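Endo-1,3-beta-glucanase, family GH16 (Zobellia galactanivorans, PDB 4BPZ) probably hydrolyses internal beta-1,3-glucosidic bonds of glucans such as algal laminarin, through its calcium-binding family 16 glycoside hydrolase module. Local coordinates at residues Y32-P36 against H49-R53; F93-K97 against L191-A195; E154-F160 against L173-I179. The protein carries 1 engineered substitution. The contacts are given in a common frame with arbitrary orientation. Residue numbers count along the deposited sequence, not the author numbering.

Interaction 1 (Y32-P36 against H49-R53)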
loop_
_atom_site.group_PDB
_atom_site.type_symbol
_atom_site.label_atom_id
_atom_site.label_comp_id
_atom_site.label_asym_id
_atom_site.label_seq_id
_atom_site.Cartn_x
_atom_site.Cartn_y
_atom_site.Cartn_z
ATOM N N TYR A 32 -4.486 -11.902 1.877
ATOM C CA TYR A 32 -5.502 -11.122 1.142
ATOM C C TYR A 32 -6.530 -10.551 2.064
ATOM O O TYR A 32 -7.061 -11.255 2.938
ATOM C CB TYR A 32 -6.212 -11.985 0.168
ATOM C CG TYR A 32 -5.418 -12.379 -1.042
ATOM C CD1 TYR A 32 -4.617 -13.478 -1.066
ATOM C CD2 TYR A 32 -5.458 -11.519 -2.169
ATOM C CE1 TYR A 32 -3.926 -13.823 -2.310
ATOM C CE2 TYR A 32 -4.776 -11.785 -3.297
ATOM C CZ TYR A 32 -4.142 -12.948 -3.426
ATOM O OH TYR A 32 -3.455 -13.276 -4.609
ATOM N N GLN A 33 -6.907 -9.297 1.812
ATOM C CA GLN A 33 -8.130 -8.751 2.408
ATOM C C GLN A 33 -9.200 -8.819 1.396
ATOM O O GLN A 33 -9.091 -8.353 0.243
ATOM C CB GLN A 33 -7.872 -7.311 2.834
ATOM C CG GLN A 33 -6.953 -7.240 4.027
ATOM C CD GLN A 33 -6.828 -5.796 4.540
ATOM O OE1 GLN A 33 -6.003 -4.986 4.088
ATOM N NE2 GLN A 33 -7.702 -5.432 5.525
ATOM N N VAL A 34 -10.356 -9.334 1.817
ATOM C CA VAL A 34 -11.551 -9.436 0.983
ATOM C C VAL A 34 -12.808 -8.933 1.655
ATOM O O VAL A 34 -13.783 -8.568 1.005
ATOM C CB VAL A 34 -11.820 -10.869 0.411
ATOM C CG1 VAL A 34 -10.545 -11.419 -0.245
ATOM C CG2 VAL A 34 -12.310 -11.842 1.483
ATOM N N ILE A 35 -12.827 -8.917 2.999
ATOM C CA ILE A 35 -14.031 -8.494 3.757
ATOM C C ILE A 35 -14.041 -6.950 3.792
ATOM O O ILE A 35 -13.081 -6.349 4.304
ATOM C CB ILE A 35 -14.003 -9.010 5.184
ATOM C CG1 ILE A 35 -14.034 -10.558 5.207
ATOM C CG2 ILE A 35 -15.197 -8.456 5.971
ATOM C CD1 ILE A 35 -13.589 -11.093 6.584
ATOM N N PRO A 36 -15.109 -6.287 3.308
ATOM C CA PRO A 36 -15.089 -4.869 3.339
ATOM C C PRO A 36 -15.234 -4.416 4.785
ATOM O O PRO A 36 -16.035 -4.980 5.584
ATOM C CB PRO A 36 -16.337 -4.452 2.556
ATOM C CG PRO A 36 -16.823 -5.686 1.859
ATOM C CD PRO A 36 -16.204 -6.879 2.556
ATOM N N HIS A 49 -14.557 -3.844 -4.862
ATOM C CA HIS A 49 -14.291 -4.952 -3.946
ATOM C C HIS A 49 -12.896 -5.481 -4.179
ATOM O O HIS A 49 -12.368 -5.437 -5.275
ATOM C CB HIS A 49 -15.274 -6.099 -4.144
ATOM C CG HIS A 49 -16.540 -5.963 -3.342
ATOM N ND1 HIS A 49 -16.542 -5.728 -2.036
ATOM C CD2 HIS A 49 -17.868 -6.075 -3.734
ATOM C CE1 HIS A 49 -17.819 -5.654 -1.619
ATOM N NE2 HIS A 49 -18.608 -5.887 -2.656
ATOM N N TYR A 50 -12.330 -5.994 -3.099
ATOM C CA TYR A 50 -11.050 -6.704 -3.158
ATOM C C TYR A 50 -11.285 -8.209 -3.090
ATOM O O TYR A 50 -12.138 -8.660 -2.357
ATOM C CB TYR A 50 -10.133 -6.231 -2.024
ATOM C CG TYR A 50 -9.610 -4.826 -2.222
ATOM C CD1 TYR A 50 -8.878 -4.487 -3.363
ATOM C CD2 TYR A 50 -9.777 -3.844 -1.243
ATOM C CE1 TYR A 50 -8.343 -3.226 -3.530
ATOM C CE2 TYR A 50 -9.251 -2.577 -1.399
ATOM C CZ TYR A 50 -8.520 -2.273 -2.539
ATOM O OH TYR A 50 -7.958 -1.023 -2.707
ATOM N N THR A 51 -10.558 -8.964 -3.923
ATOM C CA THR A 51 -10.778 -10.433 -4.011
ATOM C C THR A 51 -9.427 -11.078 -3.979
ATOM O O THR A 51 -8.375 -10.472 -4.204
ATOM C CB THR A 51 -11.592 -10.870 -5.247
ATOM O OG1 THR A 51 -10.720 -11.199 -6.339
ATOM C CG2 THR A 51 -12.669 -9.900 -5.609
ATOM N N ASN A 52 -9.460 -12.424 -3.764
ATOM C CA ASN A 52 -8.219 -13.191 -3.822
ATOM C C ASN A 52 -8.106 -14.024 -5.080
ATOM O O ASN A 52 -7.327 -14.964 -5.141
ATOM C CB ASN A 52 -7.978 -14.054 -2.566
ATOM C CG ASN A 52 -8.834 -15.282 -2.502
ATOM O OD1 ASN A 52 -8.517 -16.238 -1.667
ATOM N ND2 ASN A 52 -9.795 -15.400 -3.269
ATOM N N ARG A 53 -8.867 -13.664 -6.125
ATOM C CA ARG A 53 -8.903 -14.412 -7.347
ATOM C C ARG A 53 -7.784 -14.101 -8.262
ATOM O O ARG A 53 -7.188 -13.001 -8.231
ATOM C CB ARG A 53 -10.233 -14.161 -8.088
ATOM C CG ARG A 53 -11.493 -14.374 -7.282
ATOM C CD ARG A 53 -12.663 -13.939 -8.104
ATOM N NE ARG A 53 -12.521 -12.509 -8.376
ATOM C CZ ARG A 53 -13.085 -11.847 -9.387
ATOM N NH1 ARG A 53 -13.970 -12.406 -10.185
ATOM N NH2 ARG A 53 -12.742 -10.583 -9.625
HETATM O O HOH W 1 -4.556 -14.666 -6.824
HETATM O O HOH W 2 -7.507 -8.802 -1.999
HETATM O O HOH W 3 -14.089 -6.275 -0.750
HETATM O O HOH W 4 -14.620 -9.669 -1.619
#
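In the beta-sandwich of a family 16 glycoside hydrolase, two segments that flank strand 82-93 meet here through water: the loop that follows strand 30-32 and the end of strand 48-50. Both are hydrogen-bonded through their backbones to strand 82-93, Gln33 with Arg86 and Thr51 with Ser84, but no direct hydrogen bond joins 32-36 to 49-53. Instead, water 2 lies 2.8 Å from Gln33 O and 2.9 Å from Thr51 O, bridging the two carbonyls. Water 4 donates to Val34 O (3.0 Å) and Tyr50 O (2.8 Å), while water 3 donates to Val34 O (2.9 Å), accepts from Tyr50 N (2.9 Å) and lies 2.8 Å from His49 ND1; His49 NE2 bonds to Ser78 O. The direct contacts are apolar or CH-mediated. Asn52 CB sits over the face of the Tyr32 ring, 3.6 Å from its centroid, a CH-pi contact, and Val34 CA approaches Tyr50 O at 3.5 Å. Val34 CG1 packs against Thr51 CA (3.9 Å), and Pro36 CG meets the edge of the His49 imidazole at CE1 (3.6 Å). Gln33 extends its amide to Arg86, which lines the glycan pocket. Water bridges the carbonyls of Gln33, Val34, Tyr50 and Thr51, so the two segments sit side by side without a direct backbone ladder.

Interaction 2 (F93-K97 against L191-A195)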
loop_
_atom_site.group_PDB
_atom_site.type_symbol
_atom_site.label_atom_id
_atom_site.label_comp_id
_atom_site.label_asym_id
_atom_site.label_seq_id
_atom_site.Cartn_x
_atom_site.Cartn_y
_atom_site.Cartn_z
ATOM N N PHE A 93 7.215 -5.556 11.212
ATOM C CA PHE A 93 8.581 -5.157 11.524
ATOM C C PHE A 93 8.598 -3.756 12.107
ATOM O O PHE A 93 7.692 -2.950 11.788
ATOM C CB PHE A 93 9.494 -5.263 10.297
ATOM C CG PHE A 93 9.074 -4.372 9.194
ATOM C CD1 PHE A 93 7.937 -4.643 8.408
ATOM C CD2 PHE A 93 9.743 -3.172 8.929
ATOM C CE1 PHE A 93 7.471 -3.819 7.410
ATOM C CE2 PHE A 93 9.261 -2.319 7.865
ATOM C CZ PHE A 93 8.120 -2.657 7.178
ATOM N N THR A 94 9.635 -3.502 12.909
ATOM C CA THR A 94 9.867 -2.168 13.478
ATOM C C THR A 94 11.188 -1.679 13.045
ATOM O O THR A 94 12.224 -2.286 13.369
ATOM C CB THR A 94 9.828 -2.162 15.013
ATOM O OG1 THR A 94 8.600 -2.807 15.375
ATOM C CG2 THR A 94 9.864 -0.748 15.561
ATOM N N TYR A 95 11.162 -0.571 12.247
ATOM C CA TYR A 95 12.345 0.044 11.619
ATOM C C TYR A 95 12.808 -0.785 10.453
ATOM O O TYR A 95 12.580 -2.037 10.397
ATOM C CB TYR A 95 13.448 0.353 12.599
ATOM C CG TYR A 95 13.021 1.075 13.856
ATOM C CD1 TYR A 95 12.087 2.081 13.863
ATOM C CD2 TYR A 95 13.550 0.705 15.072
ATOM C CE1 TYR A 95 11.713 2.741 15.011
ATOM C CE2 TYR A 95 13.235 1.358 16.263
ATOM C CZ TYR A 95 12.276 2.389 16.218
ATOM O OH TYR A 95 11.936 2.991 17.391
ATOM N N GLY A 96 13.427 -0.153 9.494
ATOM C CA GLY A 96 14.038 -0.853 8.381
ATOM C C GLY A 96 13.976 -0.018 7.139
ATOM O O GLY A 96 13.507 1.127 7.087
ATOM N N LYS A 97 14.445 -0.638 6.079
ATOM C CA LYS A 97 14.479 -0.031 4.740
ATOM C C LYS A 97 13.609 -0.920 3.862
ATOM O O LYS A 97 13.901 -2.118 3.696
ATOM C CB LYS A 97 15.894 0.042 4.223
ATOM C CG LYS A 97 15.992 0.648 2.838
ATOM C CD LYS A 97 17.435 0.896 2.403
ATOM C CE LYS A 97 18.169 -0.380 2.155
ATOM N NZ LYS A 97 19.634 -0.180 1.962
ATOM N N LEU A 191 11.323 3.349 1.663
ATOM C CA LEU A 191 11.207 3.928 2.990
ATOM C C LEU A 191 12.439 3.618 3.769
ATOM O O LEU A 191 12.850 2.427 3.770
ATOM C CB LEU A 191 9.969 3.324 3.704
ATOM C CG LEU A 191 9.849 3.565 5.214
ATOM C CD1 LEU A 191 9.633 5.057 5.540
ATOM C CD2 LEU A 191 8.741 2.699 5.791
ATOM N N GLU A 192 13.026 4.569 4.480
ATOM C CA GLU A 192 14.057 4.279 5.500
ATOM C C GLU A 192 13.461 4.790 6.818
ATOM O O GLU A 192 13.203 5.977 6.986
ATOM C CB GLU A 192 15.329 5.056 5.164
ATOM C CG GLU A 192 15.965 4.547 3.917
ATOM C CD GLU A 192 17.045 5.386 3.346
ATOM O OE1 GLU A 192 17.579 6.279 4.076
ATOM O OE2 GLU A 192 17.382 5.185 2.162
ATOM N N TRP A 193 13.314 3.877 7.750
ATOM C CA TRP A 193 12.625 4.115 8.976
ATOM C C TRP A 193 13.500 3.699 10.144
ATOM O O TRP A 193 13.921 2.541 10.235
ATOM C CB TRP A 193 11.346 3.283 8.957
ATOM C CG TRP A 193 10.514 3.216 10.196
ATOM C CD1 TRP A 193 10.411 4.135 11.260
ATOM C CD2 TRP A 193 9.584 2.175 10.494
ATOM N NE1 TRP A 193 9.536 3.679 12.169
ATOM C CE2 TRP A 193 8.994 2.496 11.763
ATOM C CE3 TRP A 193 9.191 0.964 9.842
ATOM C CZ2 TRP A 193 8.079 1.637 12.358
ATOM C CZ3 TRP A 193 8.273 0.142 10.452
ATOM C CH2 TRP A 193 7.735 0.471 11.725
ATOM N N ASN A 194 13.748 4.632 11.073
ATOM C CA ASN A 194 14.460 4.265 12.325
ATOM C C ASN A 194 13.924 5.104 13.426
ATOM O O ASN A 194 12.881 5.797 13.280
ATOM C CB ASN A 194 15.981 4.314 12.133
ATOM C CG ASN A 194 16.465 5.694 11.757
ATOM O OD1 ASN A 194 15.805 6.717 12.058
ATOM N ND2 ASN A 194 17.665 5.762 11.128
ATOM N N ALA A 195 14.510 4.979 14.612
ATOM C CA ALA A 195 14.005 5.722 15.787
ATOM C C ALA A 195 14.102 7.240 15.582
ATOM O O ALA A 195 13.468 8.016 16.280
ATOM C CB ALA A 195 14.732 5.323 17.057
#
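Leu191 opens the segment on strand 187-193, which pairs antiparallel with strand 96-103 within the beta-sandwich of the family 16 fold; Leu191 O receives a close CA-H...O contact from Lys97 CA at 3.1 Å. Glu192 forms a non-hydrogen-bonded pair with Lys97, CA to CA 4.4 Å, and their side chains lie on the same face with Glu192 CG 4.0 Å from Lys97 CG. Their charged ends part company: Glu192 bonds to His6, a residue of the expression tag, and the Lys97 amine to the carbonyls of Gly7, also of the tag, and of Phe10. Trp193 is the hub. Its backbone pairs with Gly96 in both directions, Gly96 N to Trp193 O and Trp193 N to Gly96 O, each 2.8 Å. Gly96 adopts phi 148° and psi -176°, where a CB would jam against the preceding carbonyl, which makes any side chain unfavourable at this position. On the other face from Glu192, the indole forms an aromatic cluster with Phe93 and Tyr95. The edge of Tyr95 points at the face of the Trp193 five-membered ring (centroids 5.0 Å, planes at 82°). The edge of the Trp193 six-membered ring is turned to the face of Phe93 in an offset edge-to-face pair (centroids 5.6 Å, planes at 69°). Trp193 NE1 bonds to Tyr218 O. Past the strand, Asn194 OD1 accepts hydrogen bonds from the Ser196 and Ala197 amides, while Ala195 N lies over the Tyr95 ring, 3.6 Å from Tyr95 CE1. Aromatic packing therefore extends a short backbone ladder into the turn at 93-95.

Interaction 3 (E154-F160 against L173-I179)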
loop_
_atom_site.group_PDB
_atom_site.type_symbol
_atom_site.label_atom_id
_atom_site.label_comp_id
_atom_site.label_asym_id
_atom_site.label_seq_id
_atom_site.Cartn_x
_atom_site.Cartn_y
_atom_site.Cartn_z
ATOM N N GLU A 154 1.658 12.083 -13.362
ATOM C CA GLU A 154 3.011 12.643 -13.447
ATOM C C GLU A 154 3.597 13.135 -12.085
ATOM O O GLU A 154 4.623 13.762 -12.055
ATOM C CB GLU A 154 2.983 13.813 -14.470
ATOM C CG GLU A 154 2.734 13.353 -15.909
ATOM C CD GLU A 154 1.397 12.699 -16.187
ATOM O OE1 GLU A 154 0.356 13.345 -15.867
ATOM O OE2 GLU A 154 1.414 11.585 -16.812
ATOM N N SER A 155 2.891 12.766 -10.996
ATOM C CA SER A 155 3.464 12.992 -9.709
ATOM C C SER A 155 3.121 11.810 -8.783
ATOM O O SER A 155 2.176 11.063 -8.984
ATOM C CB SER A 155 2.977 14.359 -9.187
ATOM O OG SER A 155 2.548 14.382 -7.897
ATOM N N THR A 156 3.958 11.634 -7.789
ATOM C CA THR A 156 3.726 10.631 -6.747
ATOM C C THR A 156 3.586 11.340 -5.405
ATOM O O THR A 156 4.114 12.444 -5.198
ATOM C CB THR A 156 4.857 9.557 -6.682
ATOM O OG1 THR A 156 6.052 10.102 -6.180
ATOM C CG2 THR A 156 5.100 8.898 -8.019
ATOM N N ILE A 157 2.979 10.602 -4.500
ATOM C CA ILE A 157 2.697 11.081 -3.173
ATOM C C ILE A 157 3.356 10.244 -2.125
ATOM O O ILE A 157 3.443 8.978 -2.269
ATOM C CB ILE A 157 1.179 10.887 -2.959
ATOM C CG1 ILE A 157 0.361 11.830 -3.899
ATOM C CG2 ILE A 157 0.783 11.026 -1.489
ATOM C CD1 ILE A 157 -1.087 11.346 -4.084
ATOM N N ALA A 158 3.855 10.855 -1.065
ATOM C CA ALA A 158 4.352 10.139 0.176
ATOM C C ALA A 158 3.610 10.888 1.249
ATOM O O ALA A 158 3.573 12.047 1.310
ATOM C CB ALA A 158 5.870 10.376 0.388
ATOM N N HIS A 159 3.019 10.206 2.193
ATOM C CA HIS A 159 2.207 10.837 3.234
ATOM C C HIS A 159 1.933 10.053 4.506
ATOM O O HIS A 159 1.570 8.915 4.440
ATOM C CB HIS A 159 0.857 10.879 2.718
ATOM C CG HIS A 159 0.265 12.159 2.884
ATOM N ND1 HIS A 159 -0.566 12.537 3.875
ATOM C CD2 HIS A 159 0.411 13.250 2.055
ATOM C CE1 HIS A 159 -0.933 13.841 3.631
ATOM N NE2 HIS A 159 -0.379 14.239 2.535
ATOM N N PHE A 160 2.076 10.662 5.633
ATOM C CA PHE A 160 1.967 10.050 6.936
ATOM C C PHE A 160 0.640 10.380 7.556
ATOM O O PHE A 160 0.197 11.544 7.448
ATOM C CB PHE A 160 3.139 10.574 7.834
ATOM C CG PHE A 160 4.493 10.233 7.329
ATOM C CD1 PHE A 160 5.166 10.975 6.363
ATOM C CD2 PHE A 160 5.140 9.045 7.817
ATOM C CE1 PHE A 160 6.418 10.589 5.893
ATOM C CE2 PHE A 160 6.374 8.700 7.362
ATOM C CZ PHE A 160 7.036 9.441 6.396
ATOM N N LEU A 173 0.311 14.570 6.841
ATOM C CA LEU A 173 1.203 15.479 6.115
ATOM C C LEU A 173 2.111 14.697 5.239
ATOM O O LEU A 173 2.273 13.497 5.435
ATOM C CB LEU A 173 1.939 16.502 7.015
ATOM C CG LEU A 173 2.495 15.886 8.278
ATOM C CD1 LEU A 173 3.621 14.969 8.026
ATOM C CD2 LEU A 173 3.034 17.013 9.160
ATOM N N GLY A 174 2.725 15.344 4.286
ATOM C CA GLY A 174 3.643 14.707 3.413
ATOM C C GLY A 174 4.023 15.584 2.268
ATOM O O GLY A 174 3.963 16.796 2.334
ATOM N N GLY A 175 4.449 14.942 1.176
ATOM C CA GLY A 175 4.928 15.658 -0.003
ATOM C C GLY A 175 4.575 14.922 -1.268
ATOM O O GLY A 175 3.993 13.821 -1.264
ATOM N N THR A 176 4.975 15.511 -2.367
ATOM C CA THR A 176 4.806 14.909 -3.696
ATOM C C THR A 176 6.089 15.137 -4.495
ATOM O O THR A 176 6.929 16.006 -4.143
ATOM C CB THR A 176 3.653 15.504 -4.564
ATOM O OG1 THR A 176 3.989 16.874 -4.798
ATOM C CG2 THR A 176 2.372 15.338 -3.866
ATOM N N THR A 177 6.246 14.416 -5.554
ATOM C CA THR A 177 7.383 14.604 -6.407
ATOM C C THR A 177 7.050 14.287 -7.813
ATOM O O THR A 177 6.218 13.447 -8.094
ATOM C CB THR A 177 8.598 13.772 -5.897
ATOM O OG1 THR A 177 9.805 14.408 -6.275
ATOM C CG2 THR A 177 8.532 12.285 -6.289
ATOM N N PRO A 178 7.677 14.940 -8.792
ATOM C CA PRO A 178 7.379 14.617 -10.198
ATOM C C PRO A 178 7.913 13.265 -10.564
ATOM O O PRO A 178 8.975 12.784 -10.091
ATOM C CB PRO A 178 8.096 15.735 -11.003
ATOM C CG PRO A 178 8.533 16.719 -10.088
ATOM C CD PRO A 178 8.421 16.212 -8.681
ATOM N N ILE A 179 7.234 12.592 -11.458
ATOM C CA ILE A 179 7.694 11.315 -11.995
ATOM C C ILE A 179 7.452 11.260 -13.480
ATOM O O ILE A 179 6.430 11.806 -13.955
ATOM C CB ILE A 179 6.966 10.101 -11.284
ATOM C CG1 ILE A 179 7.599 8.733 -11.671
ATOM C CG2 ILE A 179 5.496 10.078 -11.481
ATOM C CD1 ILE A 179 7.206 7.553 -10.794
#
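Seven backbone hydrogen bonds zip 154-160 to 173-179, the antiparallel arms of a beta hairpin. Thr156 and Thr177 exchange two (N to O, 2.9 Å each way). Ala158 and Gly175 do the same at 3.0 Å each, and Phe160 and Leu173 pair through Phe160 N to Leu173 O (2.8 Å) and Leu173 N to Phe160 O (3.1 Å). Beyond the last bridge, Ile179 N reaches Glu154 O at 2.9 Å. In the non-hydrogen-bonded pairs between, CA-H...O contacts fill in, among them Thr176 CA to Thr156 O at 3.0 Å and Ser155 CA to Thr177 O at 3.2 Å. Opposite His159, Gly174 comes within 4.1 Å CA to CA; a CB there would clash with Ala158 O and with His159 CA, so the bare residue allows the close approach, and its CA makes a CH-pi contact over the imidazole face, 4.2 Å from the centroid. On that same face Ile157 CG1 meets Thr176 CG2 (4.0 Å). The reverse face carries Thr156, Ala158, Phe160, Leu173 and Thr177: Thr156 OG1 lies 3.3 Å from Thr177 CG2, Phe160 CB is 4.4 Å from Leu173 CD1, and at the far end Thr156 CG2 touches Ile179 CG2 (3.7 Å). This side packs on strands 197-202 and 205-211, with Ala158 against Val200 and Val207, and Ile179 reaches strand 187-193 at His187 and Tyr189. Along its other edge, strand 155-163 pairs with strand 142-144, so the hairpin continues the sheet whose strand 142-144 carries the glycan-pocket residues Ser142 (the engineered position) and Asp144.

Overall arrangement
All three contacts feed into the same curled sheet system, and each mixes core with surface: Trp193 in interaction 2 and Thr156, Ala158 and Phe160 in interaction 3 are buried, while Asn52, Ala195 and Thr176 are exposed. Interaction 3 is a regular hairpin ladder, interaction 2 has one reciprocal hydrogen-bonded pair backed by aromatic rings, and interaction 1 relies on bridging waters where its loop lacks strand pairing. Interactions 2 and 3 are close neighbours, their nearest atoms about 5 Å apart: strand 170-178 leads on to strand 187-193, and the hairpin is nested within the chain loop that interaction 2 closes. Interaction 1 lies across the chain's centre from both, with centres about 28 Å and 27 Å away.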